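Local coordinates for protein domain of unknown function (Pectobacterium atrosepticum SCRI1043, PDB 3CJL) that is of unknown function, a small DUF3861-family protein that pairs with a second copy of itself through a shared beta sheet, at residues N4-T9 against H27-K32; F22-H27 against L55-E60. All coordinates share one frame; numbering follows the deposited sequence.

In the fold
Both contacts lean on the same two-stranded antiparallel sheet, and the backbones of 4-9 and 22-26 hydrogen-bond to each other, N4 with L26 and Y6 with F24. Contact 1 joins strand 4-12, on which the second subunit's strand continues the sheet, to the start of helix 30-37; contact 2 sets strand 19-26 across helix 45-64 and lies closer to the centre of the chain. H27 belongs to both. Each is only partly buried, but the chemistry differs: a tyrosine hydroxyl, a backbone N-H and a water organise contact 1, while contact 2 has no hydrogen bond between its segments and rests on phenylalanine, leucine and the methylenes of a glutamate.

Contact 1: residues N4-T9 against H27-K32; sequences NIYQIT and HDDLFK
Y6 reaches from the strand to the first turn of helix 30-37, where its hydroxyl accepts a hydrogen bond from L30 N (N to OH 2.9 Å, N-H...O 156°). The apolar part of the contact is close: CZ of the Y6 ring lies 3.7 Å from L30 CB, approached obliquely, and on the neighbouring ring carbon Y6 CE1 meets F31 CE1, also at 3.7 Å. That second meeting is at the edge of the F31 ring, near its plane, as the two side chains slide past each other in opposite directions. Y6, L30 and F31 are all buried.

The polar side is looser and watery. A water in the plane of the Y6 ring accepts a hydrogen bond from Y6 OH, at a short 2.5 Å, and donates to D29 OD1, so the hydroxyl is gripped by both a backbone N-H and a solvent molecule. N4 and D29, both partly exposed, lie on this side, while the D28 side chain turns away from the strand to a salt bridge with K56. The second subunit is near as well, with its R18 packing on F31.

D29 is the N-cap: its OD1, met from above the carboxylate plane, accepts from K32 N at 3.1 Å. The whole is a capped helix start, tied by a tyrosine hydroxyl to the first strand of the hairpin, in a beta-beta-alpha arrangement.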
ATOM      1  N   ASN A   4       5.438   0.554  15.132  1.00 31.65           N
ATOM      2  CA  ASN A   4       4.425  -0.430  15.479  1.00 32.01           C
ATOM      3  C   ASN A   4       4.630  -1.615  14.541  1.00 31.05           C
ATOM      4  O   ASN A   4       4.719  -1.432  13.329  1.00 29.99           O
ATOM      5  CB  ASN A   4       3.021   0.153  15.292  1.00 33.90           C
ATOM      6  CG  ASN A   4       2.763   1.382  16.166  1.00 36.90           C
ATOM      7  OD1 ASN A   4       2.986   2.522  15.763  1.00 41.73           O
ATOM      8  ND2 ASN A   4       2.259   1.148  17.341  1.00 36.19           N
ATOM      9  N   ILE A   5       4.684  -2.825  15.101  1.00 30.88           N
ATOM     10  CA  ILE A   5       4.988  -4.044  14.353  1.00 29.42           C
ATOM     11  C   ILE A   5       3.708  -4.788  14.001  1.00 29.14           C
ATOM     12  O   ILE A   5       2.852  -5.024  14.849  1.00 26.96           O
ATOM     13  CB  ILE A   5       5.942  -4.973  15.149  1.00 29.94           C
ATOM     14  CG1 ILE A   5       7.213  -4.209  15.573  1.00 31.48           C
ATOM     15  CG2 ILE A   5       6.340  -6.157  14.309  1.00 30.00           C
ATOM     16  CD1 ILE A   5       8.052  -4.971  16.611  1.00 31.10           C
ATOM     17  N   TYR A   6       3.579  -5.139  12.725  1.00 30.31           N
ATOM     18  CA  TYR A   6       2.413  -5.839  12.216  1.00 29.40           C
ATOM     19  C   TYR A   6       2.881  -7.048  11.467  1.00 30.69           C
ATOM     20  O   TYR A   6       4.011  -7.055  10.984  1.00 29.02           O
ATOM     21  CB  TYR A   6       1.588  -4.948  11.257  1.00 30.70           C
ATOM     22  CG  TYR A   6       1.140  -3.651  11.878  1.00 29.49           C
ATOM     23  CD1 TYR A   6      -0.057  -3.567  12.568  1.00 31.52           C
ATOM     24  CD2 TYR A   6       1.933  -2.505  11.794  1.00 32.51           C
ATOM     25  CE1 TYR A   6      -0.457  -2.376  13.174  1.00 32.18           C
ATOM     26  CE2 TYR A   6       1.544  -1.302  12.407  1.00 33.02           C
ATOM     27  CZ  TYR A   6       0.350  -1.249  13.088  1.00 34.40           C
ATOM     28  OH  TYR A   6      -0.046  -0.073  13.681  1.00 31.53           O
ATOM     29  N   GLN A   7       2.029  -8.078  11.417  1.00 29.93           N
ATOM     30  CA  GLN A   7       2.200  -9.163  10.466  1.00 31.00           C
ATOM     31  C   GLN A   7       1.173  -8.930   9.358  1.00 29.54           C
ATOM     32  O   GLN A   7      -0.013  -8.760   9.634  1.00 26.10           O
ATOM     33  CB  GLN A   7       1.966 -10.537  11.082  1.00 32.24           C
ATOM     34  CG  GLN A   7       2.416 -11.706  10.167  1.00 33.38           C
ATOM     35  CD  GLN A   7       3.929 -11.847  10.073  1.00 38.88           C
ATOM     36  OE1 GLN A   7       4.670 -11.281  10.875  1.00 36.32           O
ATOM     37  NE2 GLN A   7       4.390 -12.608   9.090  1.00 31.34           N
ATOM     38  N   ILE A   8       1.639  -8.935   8.111  1.00 29.90           N
ATOM     39  CA  ILE A   8       0.774  -8.759   6.956  1.00 30.98           C
ATOM     40  C   ILE A   8       0.697 -10.084   6.196  1.00 29.24           C
ATOM     41  O   ILE A   8       1.723 -10.642   5.796  1.00 27.66           O
ATOM     42  CB  ILE A   8       1.307  -7.679   5.978  1.00 33.26           C
ATOM     43  CG1 ILE A   8       1.741  -6.396   6.704  1.00 33.29           C
ATOM     44  CG2 ILE A   8       0.287  -7.415   4.857  1.00 30.56           C
ATOM     45  CD1 ILE A   8       0.721  -5.803   7.579  1.00 35.25           C
ATOM     46  N   THR A   9      -0.517 -10.559   5.954  1.00 28.38           N
ATOM     47  CA  THR A   9      -0.733 -11.803   5.234  1.00 28.14           C
ATOM     48  C   THR A   9      -1.658 -11.535   4.054  1.00 29.55           C
ATOM     49  O   THR A   9      -2.677 -10.870   4.223  1.00 29.54           O
ATOM     50  CB  THR A   9      -1.356 -12.869   6.177  1.00 28.57           C
ATOM     51  OG1 THR A   9      -0.553 -12.970   7.353  1.00 31.76           O
ATOM     52  CG2 THR A   9      -1.491 -14.263   5.491  1.00 27.93           C
ATOM     53  N   HIS A  27       5.609   3.594  11.419  1.00 35.29           N
ATOM     54  CA  HIS A  27       5.812   4.638  12.421  1.00 34.90           C
ATOM     55  C   HIS A  27       4.580   5.474  12.731  1.00 36.47           C
ATOM     56  O   HIS A  27       4.684   6.609  13.180  1.00 37.84           O
ATOM     57  CB  HIS A  27       6.995   5.475  12.009  1.00 33.97           C
ATOM     58  CG  HIS A  27       8.251   4.700  12.061  1.00 37.14           C
ATOM     59  ND1 HIS A  27       8.847   4.379  13.257  1.00 43.58           N
ATOM     60  CD2 HIS A  27       8.964   4.080  11.098  1.00 39.08           C
ATOM     61  CE1 HIS A  27       9.909   3.641  13.021  1.00 38.86           C
ATOM     62  NE2 HIS A  27      10.009   3.451  11.719  1.00 40.90           N
ATOM     63  N   ASP A  28       3.417   4.888  12.481  1.00 39.16           N
ATOM     64  CA  ASP A  28       2.136   5.392  12.931  1.00 40.83           C
ATOM     65  C   ASP A  28       1.366   4.206  13.498  1.00 40.24           C
ATOM     66  O   ASP A  28       1.660   3.058  13.165  1.00 41.43           O
ATOM     67  CB  ASP A  28       1.366   5.983  11.761  1.00 42.97           C
ATOM     68  CG  ASP A  28       1.947   7.300  11.277  1.00 50.47           C
ATOM     69  OD1 ASP A  28       1.903   8.278  12.053  1.00 59.60           O
ATOM     70  OD2 ASP A  28       2.425   7.355  10.117  1.00 60.07           O
ATOM     71  N   ASP A  29       0.412   4.495  14.374  1.00 37.61           N
ATOM     72  CA  ASP A  29      -0.510   3.508  14.896  1.00 37.04           C
ATOM     73  C   ASP A  29      -1.572   3.366  13.813  1.00 35.47           C
ATOM     74  O   ASP A  29      -2.460   4.198  13.721  1.00 35.65           O
ATOM     75  CB  ASP A  29      -1.109   4.006  16.222  1.00 37.56           C
ATOM     76  CG  ASP A  29      -2.080   3.030  16.837  1.00 37.42           C
ATOM     77  OD1 ASP A  29      -2.628   2.177  16.114  1.00 42.28           O
ATOM     78  OD2 ASP A  29      -2.324   3.130  18.059  1.00 43.29           O
ATOM     79  N   LEU A  30      -1.464   2.311  13.000  1.00 34.68           N
ATOM     80  CA  LEU A  30      -2.344   2.102  11.846  1.00 35.09           C
ATOM     81  C   LEU A  30      -3.824   1.991  12.218  1.00 34.26           C
ATOM     82  O   LEU A  30      -4.670   2.628  11.597  1.00 33.50           O
ATOM     83  CB  LEU A  30      -1.902   0.863  11.054  1.00 35.03           C
ATOM     84  CG  LEU A  30      -2.717   0.437   9.830  1.00 37.36           C
ATOM     85  CD1 LEU A  30      -2.788   1.550   8.779  1.00 35.43           C
ATOM     86  CD2 LEU A  30      -2.096  -0.838   9.238  1.00 34.55           C
ATOM     87  N   PHE A  31      -4.124   1.200  13.239  1.00 34.75           N
ATOM     88  CA  PHE A  31      -5.500   1.036  13.705  1.00 36.14           C
ATOM     89  C   PHE A  31      -6.081   2.342  14.246  1.00 36.82           C
ATOM     90  O   PHE A  31      -7.252   2.607  14.027  1.00 38.71           O
ATOM     91  CB  PHE A  31      -5.609  -0.107  14.716  1.00 37.22           C
ATOM     92  CG  PHE A  31      -5.459  -1.473  14.092  1.00 37.03           C
ATOM     93  CD1 PHE A  31      -4.211  -1.988  13.790  1.00 42.41           C
ATOM     94  CD2 PHE A  31      -6.573  -2.239  13.794  1.00 42.68           C
ATOM     95  CE1 PHE A  31      -4.074  -3.244  13.188  1.00 41.57           C
ATOM     96  CE2 PHE A  31      -6.433  -3.490  13.215  1.00 43.35           C
ATOM     97  CZ  PHE A  31      -5.173  -3.987  12.916  1.00 36.50           C
ATOM     98  N   LYS A  32      -5.270   3.170  14.909  1.00 37.49           N
ATOM     99  CA  LYS A  32      -5.741   4.495  15.372  1.00 40.29           C
ATOM    100  C   LYS A  32      -5.975   5.446  14.178  1.00 40.18           C
ATOM    101  O   LYS A  32      -6.958   6.181  14.155  1.00 39.74           O
ATOM    102  CB  LYS A  32      -4.770   5.103  16.387  1.00 39.30           C
ATOM    103  CG  LYS A  32      -5.365   6.205  17.238  1.00 43.24           C
ATOM    104  CD  LYS A  32      -4.358   6.723  18.272  1.00 44.29           C
ATOM    105  CE  LYS A  32      -5.042   7.234  19.546  1.00 52.33           C
ATOM    106  NZ  LYS A  32      -5.996   8.365  19.326  1.00 56.26           N
TER
HETATM  107  O   HOH W   1      -1.846  -0.181  15.374  1.00 38.79           O

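Contact 2: residues F22-H27 against L55-E60; sequences FEFSLH and LKLFGE. With EDO (1,2-ethanediol), chain C.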
ATOM      1  N   PHE A  22       4.500 -11.531   5.915  1.00 32.15           N
ATOM      2  CA  PHE A  22       5.710 -10.828   6.310  1.00 32.45           C
ATOM      3  C   PHE A  22       5.463  -9.876   7.464  1.00 31.59           C
ATOM      4  O   PHE A  22       4.345  -9.409   7.672  1.00 31.23           O
ATOM      5  CB  PHE A  22       6.325 -10.088   5.107  1.00 33.33           C
ATOM      6  CG  PHE A  22       5.446  -9.030   4.522  1.00 33.15           C
ATOM      7  CD1 PHE A  22       4.448  -9.362   3.632  1.00 32.90           C
ATOM      8  CD2 PHE A  22       5.624  -7.689   4.853  1.00 33.98           C
ATOM      9  CE1 PHE A  22       3.631  -8.386   3.072  1.00 35.53           C
ATOM     10  CE2 PHE A  22       4.816  -6.727   4.299  1.00 37.18           C
ATOM     11  CZ  PHE A  22       3.810  -7.086   3.404  1.00 32.80           C
ATOM     12  N   GLU A  23       6.510  -9.635   8.237  1.00 31.54           N
ATOM     13  CA  GLU A  23       6.440  -8.695   9.339  1.00 34.14           C
ATOM     14  C   GLU A  23       6.769  -7.325   8.788  1.00 33.18           C
ATOM     15  O   GLU A  23       7.625  -7.183   7.916  1.00 31.78           O
ATOM     16  CB  GLU A  23       7.423  -9.019  10.432  1.00 34.13           C
ATOM     17  CG  GLU A  23       7.416  -8.001  11.562  1.00 37.43           C
ATOM     18  CD  GLU A  23       8.368  -8.384  12.653  1.00 37.13           C
ATOM     19  OE1 GLU A  23       8.009  -9.260  13.441  1.00 39.64           O
ATOM     20  OE2 GLU A  23       9.466  -7.811  12.715  1.00 42.48           O
ATOM     21  N   PHE A  24       6.078  -6.319   9.290  1.00 32.78           N
ATOM     22  CA  PHE A  24       6.357  -4.974   8.864  1.00 35.36           C
ATOM     23  C   PHE A  24       6.097  -3.952   9.947  1.00 33.46           C
ATOM     24  O   PHE A  24       5.154  -4.073  10.704  1.00 33.76           O
ATOM     25  CB  PHE A  24       5.583  -4.661   7.594  1.00 38.80           C
ATOM     26  CG  PHE A  24       6.155  -3.523   6.840  1.00 42.61           C
ATOM     27  CD1 PHE A  24       7.461  -3.610   6.330  1.00 43.59           C
ATOM     28  CD2 PHE A  24       5.416  -2.363   6.645  1.00 39.93           C
ATOM     29  CE1 PHE A  24       8.033  -2.528   5.645  1.00 44.20           C
ATOM     30  CE2 PHE A  24       5.963  -1.296   5.949  1.00 44.74           C
ATOM     31  CZ  PHE A  24       7.279  -1.379   5.454  1.00 44.55           C
ATOM     32  N   SER A  25       6.974  -2.962  10.023  1.00 31.93           N
ATOM     33  CA  SER A  25       6.908  -1.934  11.046  1.00 34.77           C
ATOM     34  C   SER A  25       6.475  -0.610  10.408  1.00 34.30           C
ATOM     35  O   SER A  25       6.996  -0.265   9.370  1.00 33.67           O
ATOM     36  CB  SER A  25       8.284  -1.793  11.702  1.00 34.05           C
ATOM     37  OG  SER A  25       8.270  -0.795  12.703  1.00 43.66           O
ATOM     38  N   LEU A  26       5.506   0.081  11.015  1.00 33.90           N
ATOM     39  CA  LEU A  26       5.070   1.408  10.576  1.00 35.58           C
ATOM     40  C   LEU A  26       5.283   2.350  11.734  1.00 35.19           C
ATOM     41  O   LEU A  26       5.097   1.972  12.884  1.00 34.76           O
ATOM     42  CB  LEU A  26       3.580   1.450  10.195  1.00 35.85           C
ATOM     43  CG  LEU A  26       3.069   0.507   9.101  1.00 42.78           C
ATOM     44  CD1 LEU A  26       1.551   0.573   9.037  1.00 41.67           C
ATOM     45  CD2 LEU A  26       3.696   0.810   7.734  1.00 43.62           C
ATOM     46  N   HIS A  27       5.609   3.594  11.419  1.00 35.29           N
ATOM     47  CA  HIS A  27       5.812   4.638  12.421  1.00 34.90           C
ATOM     48  C   HIS A  27       4.580   5.474  12.731  1.00 36.47           C
ATOM     49  O   HIS A  27       4.684   6.609  13.180  1.00 37.84           O
ATOM     50  CB  HIS A  27       6.995   5.475  12.009  1.00 33.97           C
ATOM     51  CG  HIS A  27       8.251   4.700  12.061  1.00 37.14           C
ATOM     52  ND1 HIS A  27       8.847   4.379  13.257  1.00 43.58           N
ATOM     53  CD2 HIS A  27       8.964   4.080  11.098  1.00 39.08           C
ATOM     54  CE1 HIS A  27       9.909   3.641  13.021  1.00 38.86           C
ATOM     55  NE2 HIS A  27      10.009   3.451  11.719  1.00 40.90           N
ATOM     56  N   LEU A  55      -1.221   2.816   1.197  1.00 33.10           N
ATOM     57  CA  LEU A  55      -0.398   4.033   1.311  1.00 34.78           C
ATOM     58  C   LEU A  55       0.678   3.998   2.435  1.00 34.90           C
ATOM     59  O   LEU A  55       1.811   4.433   2.231  1.00 34.25           O
ATOM     60  CB  LEU A  55      -1.329   5.216   1.547  1.00 33.98           C
ATOM     61  CG  LEU A  55      -0.768   6.624   1.602  1.00 37.82           C
ATOM     62  CD1 LEU A  55      -0.193   6.979   0.258  1.00 43.47           C
ATOM     63  CD2 LEU A  55      -1.884   7.573   2.008  1.00 36.72           C
ATOM     64  N   LYS A  56       0.298   3.535   3.628  1.00 36.12           N
ATOM     65  CA  LYS A  56       1.233   3.396   4.740  1.00 35.94           C
ATOM     66  C   LYS A  56       2.286   2.311   4.470  1.00 35.94           C
ATOM     67  O   LYS A  56       3.438   2.481   4.827  1.00 39.82           O
ATOM     68  CB  LYS A  56       0.521   3.096   6.064  1.00 37.83           C
ATOM     69  CG  LYS A  56      -0.529   4.096   6.543  1.00 37.80           C
ATOM     70  CD  LYS A  56      -0.165   5.570   6.416  1.00 46.16           C
ATOM     71  CE  LYS A  56       0.848   6.012   7.398  1.00 47.14           C
ATOM     72  NZ  LYS A  56       0.987   7.526   7.307  1.00 51.37           N
ATOM     73  N   LEU A  57       1.898   1.207   3.838  1.00 36.58           N
ATOM     74  CA  LEU A  57       2.856   0.163   3.468  1.00 35.92           C
ATOM     75  C   LEU A  57       3.871   0.679   2.466  1.00 34.99           C
ATOM     76  O   LEU A  57       5.052   0.601   2.729  1.00 35.80           O
ATOM     77  CB  LEU A  57       2.167  -1.085   2.901  1.00 35.75           C
ATOM     78  CG  LEU A  57       1.474  -2.007   3.907  1.00 43.05           C
ATOM     79  CD1 LEU A  57       0.697  -3.103   3.164  1.00 32.91           C
ATOM     80  CD2 LEU A  57       2.486  -2.600   4.903  1.00 34.55           C
ATOM     81  N   PHE A  58       3.427   1.230   1.335  1.00 35.91           N
ATOM     82  CA  PHE A  58       4.395   1.669   0.321  1.00 37.39           C
ATOM     83  C   PHE A  58       5.128   2.952   0.723  1.00 35.90           C
ATOM     84  O   PHE A  58       6.305   3.077   0.434  1.00 36.77           O
ATOM     85  CB  PHE A  58       3.828   1.595  -1.128  1.00 42.33           C
ATOM     86  CG  PHE A  58       3.383   2.895  -1.732  1.00 40.77           C
ATOM     87  CD1 PHE A  58       4.310   3.750  -2.310  1.00 47.06           C
ATOM     88  CD2 PHE A  58       2.025   3.193  -1.865  1.00 50.23           C
ATOM     89  CE1 PHE A  58       3.914   4.932  -2.904  1.00 48.69           C
ATOM     90  CE2 PHE A  58       1.607   4.370  -2.488  1.00 45.48           C
ATOM     91  CZ  PHE A  58       2.556   5.242  -3.001  1.00 50.89           C
ATOM     92  N   GLY A  59       4.469   3.831   1.480  1.00 34.68           N
ATOM     93  CA  GLY A  59       5.075   5.058   1.986  1.00 35.74           C
ATOM     94  C   GLY A  59       6.204   4.854   2.982  1.00 35.38           C
ATOM     95  O   GLY A  59       7.207   5.552   2.930  1.00 36.11           O
ATOM     96  N   GLU A  60       6.020   3.907   3.891  1.00 34.50           N
ATOM     97  CA  GLU A  60       7.072   3.468   4.810  1.00 34.88           C
ATOM     98  C   GLU A  60       8.317   2.935   4.074  1.00 33.15           C
ATOM     99  O   GLU A  60       9.439   3.269   4.443  1.00 35.55           O
ATOM    100  CB  GLU A  60       6.507   2.404   5.750  1.00 35.29           C
ATOM    101  CG  GLU A  60       7.480   1.819   6.751  1.00 39.60           C
ATOM    102  CD  GLU A  60       8.135   2.867   7.645  1.00 45.50           C
ATOM    103  OE1 GLU A  60       7.445   3.821   8.083  1.00 46.37           O
ATOM    104  OE2 GLU A  60       9.352   2.718   7.906  1.00 48.48           O
TER
HETATM  105  C1  EDO C  88      -3.215  10.719   7.723  1.00 62.28           C
HETATM  106  O1  EDO C  88      -4.241  10.893   6.733  1.00 63.21           O
HETATM  107  C2  EDO C  88      -1.956  10.139   7.078  1.00 61.25           C
HETATM  108  O2  EDO C  88      -0.933   9.910   8.065  1.00 58.45           O
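E60 turns an acidic side chain into the largely apolar seam between strand and helix, and what it offers F24 and L26 is carbon, not oxygen. The setting is a helix packed across a two-stranded antiparallel hairpin: strand 22-26 and helix 55-60 run nearly perpendicular, at 86°, with their axes 9.0 Å apart. E60 CG is anti to the backbone N (chi1 179°) and sits 3.5 Å from F24 CZ, and S25 O comes within 3.4 Å of the same CG. The chain then bends at chi2, and its carboxylate plane is turned 66° from the F24 ring.

Farther along the same ring, F24 CD2 meets a methyl of L57, CD2, at 3.4 Å; the approach is oblique. L26 comes in beside E60: one branch, CD2, lies 3.4 Å from K56 O, the carbonyl that also accepts from E60 N within the helix, and near E60 CB. The other, CD1, faces K56 CB more loosely.

K56 sends its amine away from the strand, its chain bent at chi2 and chi3, toward its charge partner D28 and a hydrogen bond to a 1,2-ethanediol molecule probably left from crystallisation. The second subunit also packs here, its A50 on F24 and its G54 on L57.

The exposed end belongs to H27, whose side chain crosses that of E60 at about a right angle. E60 OE2 accepts a hydrogen bond from Q64 NE2, and H27 ND1 is hydrogen-bonded to G1 O, while between the two side chains E60 OE1 stands 3.4 Å from H27 CD2, at the ring's edge.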